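Local coordinates for protein tryparedoxin (Crithidia fasciculata, PDB 1O8X) that probably acts as a thioredoxin-like disulfide oxidoreductase, passing electrons through a redox disulfide in the trypanosomatid response to oxidative stress, at residues C68-E74 with F91-V97. The protein carries 1 engineered substitution. Sequence-based numbering, arbitrary orientation.
Sequences CTWDEEE and FAQSEAV
The ring of F91 lies flat against E74, the first residue of helix 74-81, with E74 CA almost exactly over its centre in a CH-pi contact, 3.7 Å from the centroid and 9° off the normal. In this thioredoxin fold the contact joins the end of central strand 63-69, and the loop leading from it into helix 74-81, to the 3-10 turn 91-92 and the first turn of helix 94-103. With CG anti to the backbone N (chi1 -175°), F91 reaches across to the loop: D71 O lies 3.5 Å from F91 CE1 and E72 O 3.5 Å from F91 CZ, both at the ring edge near its plane. The E74 side chain continues over the same face, CB 3.7 Å from F91 CE2, its carboxylate plane tilted 21° from the ring. Further along, V97 packs on the strand end, its CG1 3.8 Å from C68 CB and 3.3 Å from T69 O; the W70 indole presents its CD1 edge to the same methyl, and its NE1 is hydrogen-bonded to S101, farther along helix 94-103. T69 OG1 accepts from D71 N in an ST turn at the strand end. No direct hydrogen bond joins the segments; instead one water donates to D71 O and to S94 OG, and that hydroxyl in turn donates to F91 O at 2.7 Å.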
ATOM      1  N   CYS A  68      -3.981   2.334   1.993  1.00 12.96           N
ATOM      2  CA  CYS A  68      -5.283   1.859   2.443  1.00 13.46           C
ATOM      3  C   CYS A  68      -5.514   2.432   3.834  1.00 13.49           C
ATOM      4  O   CYS A  68      -4.969   1.940   4.817  1.00 13.07           O
ATOM      5  CB  CYS A  68      -5.279   0.336   2.481  1.00 14.18           C
ATOM      6  SG  CYS A  68      -5.073  -0.422   0.865  1.00 14.89           S
ATOM      7  N   THR A  69      -6.309   3.487   3.909  1.00 14.69           N
ATOM      8  CA  THR A  69      -6.395   4.268   5.120  1.00 15.49           C
ATOM      9  C   THR A  69      -7.227   3.665   6.270  1.00 14.89           C
ATOM     10  O   THR A  69      -8.256   3.048   6.037  1.00 15.67           O
ATOM     11  CB  THR A  69      -6.899   5.672   4.740  1.00 17.30           C
ATOM     12  OG1 THR A  69      -6.773   6.530   5.870  1.00 20.01           O
ATOM     13  CG2 THR A  69      -8.398   5.674   4.403  1.00 19.23           C
ATOM     14  N   TRP A  70      -6.749   3.849   7.499  1.00 14.57           N
ATOM     15  CA  TRP A  70      -7.569   3.633   8.693  1.00 14.73           C
ATOM     16  C   TRP A  70      -7.992   4.972   9.342  1.00 15.46           C
ATOM     17  O   TRP A  70      -8.556   4.986  10.439  1.00 15.98           O
ATOM     18  CB  TRP A  70      -6.829   2.755   9.705  1.00 14.31           C
ATOM     19  CG  TRP A  70      -6.856   1.273   9.389  1.00 13.22           C
ATOM     20  CD1 TRP A  70      -7.167   0.667   8.190  1.00 14.01           C
ATOM     21  CD2 TRP A  70      -6.527   0.222  10.290  1.00 12.44           C
ATOM     22  NE1 TRP A  70      -7.073  -0.701   8.317  1.00 13.90           N
ATOM     23  CE2 TRP A  70      -6.678  -1.000   9.596  1.00 12.55           C
ATOM     24  CE3 TRP A  70      -6.129   0.184  11.630  1.00 12.70           C
ATOM     25  CZ2 TRP A  70      -6.445  -2.238  10.204  1.00 12.76           C
ATOM     26  CZ3 TRP A  70      -5.888  -1.033  12.225  1.00 13.21           C
ATOM     27  CH2 TRP A  70      -6.042  -2.233  11.514  1.00 13.55           C
ATOM     28  N   ASP A  71      -7.720   6.084   8.661  1.00 16.98           N
ATOM     29  CA  ASP A  71      -8.300   7.369   9.044  1.00 18.54           C
ATOM     30  C   ASP A  71      -9.795   7.380   8.789  1.00 19.52           C
ATOM     31  O   ASP A  71     -10.247   7.007   7.714  1.00 20.65           O
ATOM     32  CB  ASP A  71      -7.665   8.519   8.271  1.00 19.24           C
ATOM     33  CG  ASP A  71      -6.307   8.877   8.808  1.00 20.44           C
ATOM     34  OD1 ASP A  71      -6.213   9.395   9.944  1.00 23.81           O
ATOM     35  OD2 ASP A  71      -5.286   8.634   8.170  1.00 23.06           O
ATOM     36  N   GLU A  72     -10.552   7.870   9.770  1.00 20.58           N
ATOM     37  CA  GLU A  72     -12.007   7.974   9.634  1.00 21.77           C
ATOM     38  C   GLU A  72     -12.506   9.357   9.250  1.00 23.48           C
ATOM     39  O   GLU A  72     -13.689   9.526   8.968  1.00 25.04           O
ATOM     40  CB  GLU A  72     -12.679   7.428  10.889  1.00 21.54           C
ATOM     41  CG  GLU A  72     -12.376   5.951  10.988  1.00 19.29           C
ATOM     42  CD  GLU A  72     -13.020   5.261  12.158  1.00 18.02           C
ATOM     43  OE1 GLU A  72     -14.164   5.597  12.511  1.00 17.45           O
ATOM     44  OE2 GLU A  72     -12.379   4.351  12.696  1.00 17.45           O
ATOM     45  N   GLU A  73     -11.604  10.334   9.256  1.00 23.94           N
ATOM     46  CA  GLU A  73     -11.917  11.702   8.835  1.00 24.75           C
ATOM     47  C   GLU A  73     -11.249  12.002   7.500  1.00 25.14           C
ATOM     48  O   GLU A  73     -10.051  11.752   7.342  1.00 24.85           O
ATOM     49  CB  GLU A  73     -11.385  12.679   9.869  1.00 25.10           C
ATOM     50  CG  GLU A  73     -12.062  12.607  11.224  1.00 26.11           C
ATOM     51  CD  GLU A  73     -11.425  13.562  12.209  1.00 27.56           C
ATOM     52  OE1 GLU A  73     -10.280  13.306  12.622  1.00 29.40           O
ATOM     53  OE2 GLU A  73     -12.061  14.573  12.566  1.00 28.42           O
ATOM     54  N   GLU A  74     -12.013  12.540   6.550  1.00 25.61           N
ATOM     55  CA  GLU A  74     -11.478  12.853   5.227  1.00 26.71           C
ATOM     56  C   GLU A  74     -10.294  13.817   5.280  1.00 26.87           C
ATOM     57  O   GLU A  74      -9.315  13.616   4.557  1.00 26.69           O
ATOM     58  CB  GLU A  74     -12.560  13.364   4.266  1.00 27.22           C
ATOM     59  CG  GLU A  74     -12.081  13.443   2.817  1.00 28.53           C
ATOM     60  CD  GLU A  74     -13.199  13.432   1.784  1.00 30.76           C
ATOM     61  OE1 GLU A  74     -14.375  13.722   2.121  1.00 32.09           O
ATOM     62  OE2 GLU A  74     -12.890  13.140   0.611  1.00 32.15           O
ATOM     63  N   PHE A  91     -10.866   7.932  -0.365  1.00 23.42           N
ATOM     64  CA  PHE A  91     -11.537   7.948   0.930  1.00 24.51           C
ATOM     65  C   PHE A  91     -12.998   7.468   0.856  1.00 25.43           C
ATOM     66  O   PHE A  91     -13.483   6.822   1.786  1.00 25.63           O
ATOM     67  CB  PHE A  91     -11.465   9.350   1.557  1.00 24.99           C
ATOM     68  CG  PHE A  91     -12.025   9.415   2.949  1.00 25.66           C
ATOM     69  CD1 PHE A  91     -11.273   8.974   4.034  1.00 26.26           C
ATOM     70  CD2 PHE A  91     -13.319   9.890   3.177  1.00 26.55           C
ATOM     71  CE1 PHE A  91     -11.790   9.018   5.331  1.00 25.83           C
ATOM     72  CE2 PHE A  91     -13.846   9.933   4.470  1.00 26.76           C
ATOM     73  CZ  PHE A  91     -13.085   9.505   5.545  1.00 26.61           C
ATOM     74  N   ALA A  92     -13.676   7.774  -0.252  1.00 26.18           N
ATOM     75  CA  ALA A  92     -15.055   7.333  -0.491  1.00 27.29           C
ATOM     76  C   ALA A  92     -15.206   5.814  -0.568  1.00 27.82           C
ATOM     77  O   ALA A  92     -16.298   5.285  -0.339  1.00 28.57           O
ATOM     78  CB  ALA A  92     -15.608   7.986  -1.757  1.00 27.45           C
ATOM     79  N   GLN A  93     -14.108   5.119  -0.878  1.00 27.86           N
ATOM     80  CA  GLN A  93     -14.103   3.661  -0.993  1.00 27.79           C
ATOM     81  C   GLN A  93     -13.499   3.005   0.253  1.00 27.24           C
ATOM     82  O   GLN A  93     -12.908   1.926   0.170  1.00 26.39           O
ATOM     83  CB  GLN A  93     -13.369   3.225  -2.267  1.00 28.20           C
ATOM     84  CG  GLN A  93     -14.266   3.052  -3.501  1.00 30.88           C
ATOM     85  CD  GLN A  93     -14.754   4.368  -4.091  1.00 33.35           C
ATOM     86  OE1 GLN A  93     -15.934   4.501  -4.428  1.00 35.47           O
ATOM     87  NE2 GLN A  93     -13.853   5.335  -4.228  1.00 35.31           N
ATOM     88  N   SER A  94     -13.668   3.653   1.406  1.00 26.88           N
ATOM     89  CA  SER A  94     -13.167   3.142   2.684  1.00 27.35           C
ATOM     90  C   SER A  94     -13.739   1.790   3.071  1.00 27.01           C
ATOM     91  O   SER A  94     -13.047   0.992   3.711  1.00 27.06           O
ATOM     92  CB  SER A  94     -13.423   4.136   3.815  1.00 27.37           C
ATOM     93  OG  SER A  94     -12.524   5.232   3.743  1.00 27.93           O
ATOM     94  N   GLU A  95     -14.992   1.529   2.697  1.00 26.89           N
ATOM     95  CA  GLU A  95     -15.610   0.231   2.961  1.00 27.17           C
ATOM     96  C   GLU A  95     -14.781  -0.891   2.333  1.00 25.57           C
ATOM     97  O   GLU A  95     -14.595  -1.947   2.950  1.00 25.42           O
ATOM     98  CB  GLU A  95     -17.053   0.204   2.455  1.00 28.01           C
ATOM     99  CG  GLU A  95     -18.047   0.838   3.421  1.00 32.78           C
ATOM    100  CD  GLU A  95     -19.025   1.798   2.752  1.00 37.67           C
ATOM    101  OE1 GLU A  95     -19.071   1.859   1.501  1.00 40.48           O
ATOM    102  OE2 GLU A  95     -19.750   2.514   3.484  1.00 40.47           O
ATOM    103  N   ALA A  96     -14.256  -0.647   1.134  1.00 24.20           N
ATOM    104  CA  ALA A  96     -13.390  -1.615   0.463  1.00 22.94           C
ATOM    105  C   ALA A  96     -12.123  -1.828   1.282  1.00 21.54           C
ATOM    106  O   ALA A  96     -11.633  -2.941   1.367  1.00 21.34           O
ATOM    107  CB  ALA A  96     -13.043  -1.172  -0.944  1.00 23.44           C
ATOM    108  N   VAL A  97     -11.601  -0.759   1.885  1.00 20.12           N
ATOM    109  CA  VAL A  97     -10.396  -0.865   2.710  1.00 18.52           C
ATOM    110  C   VAL A  97     -10.653  -1.677   3.973  1.00 18.01           C
ATOM    111  O   VAL A  97      -9.813  -2.491   4.383  1.00 16.39           O
ATOM    112  CB  VAL A  97      -9.824   0.525   3.076  1.00 18.39           C
ATOM    113  CG1 VAL A  97      -8.692   0.378   4.094  1.00 17.68           C
ATOM    114  CG2 VAL A  97      -9.325   1.223   1.828  1.00 19.48           C
TER
HETATM  115  O   HOH W   1     -12.113   5.401   6.521  1.00 29.52           O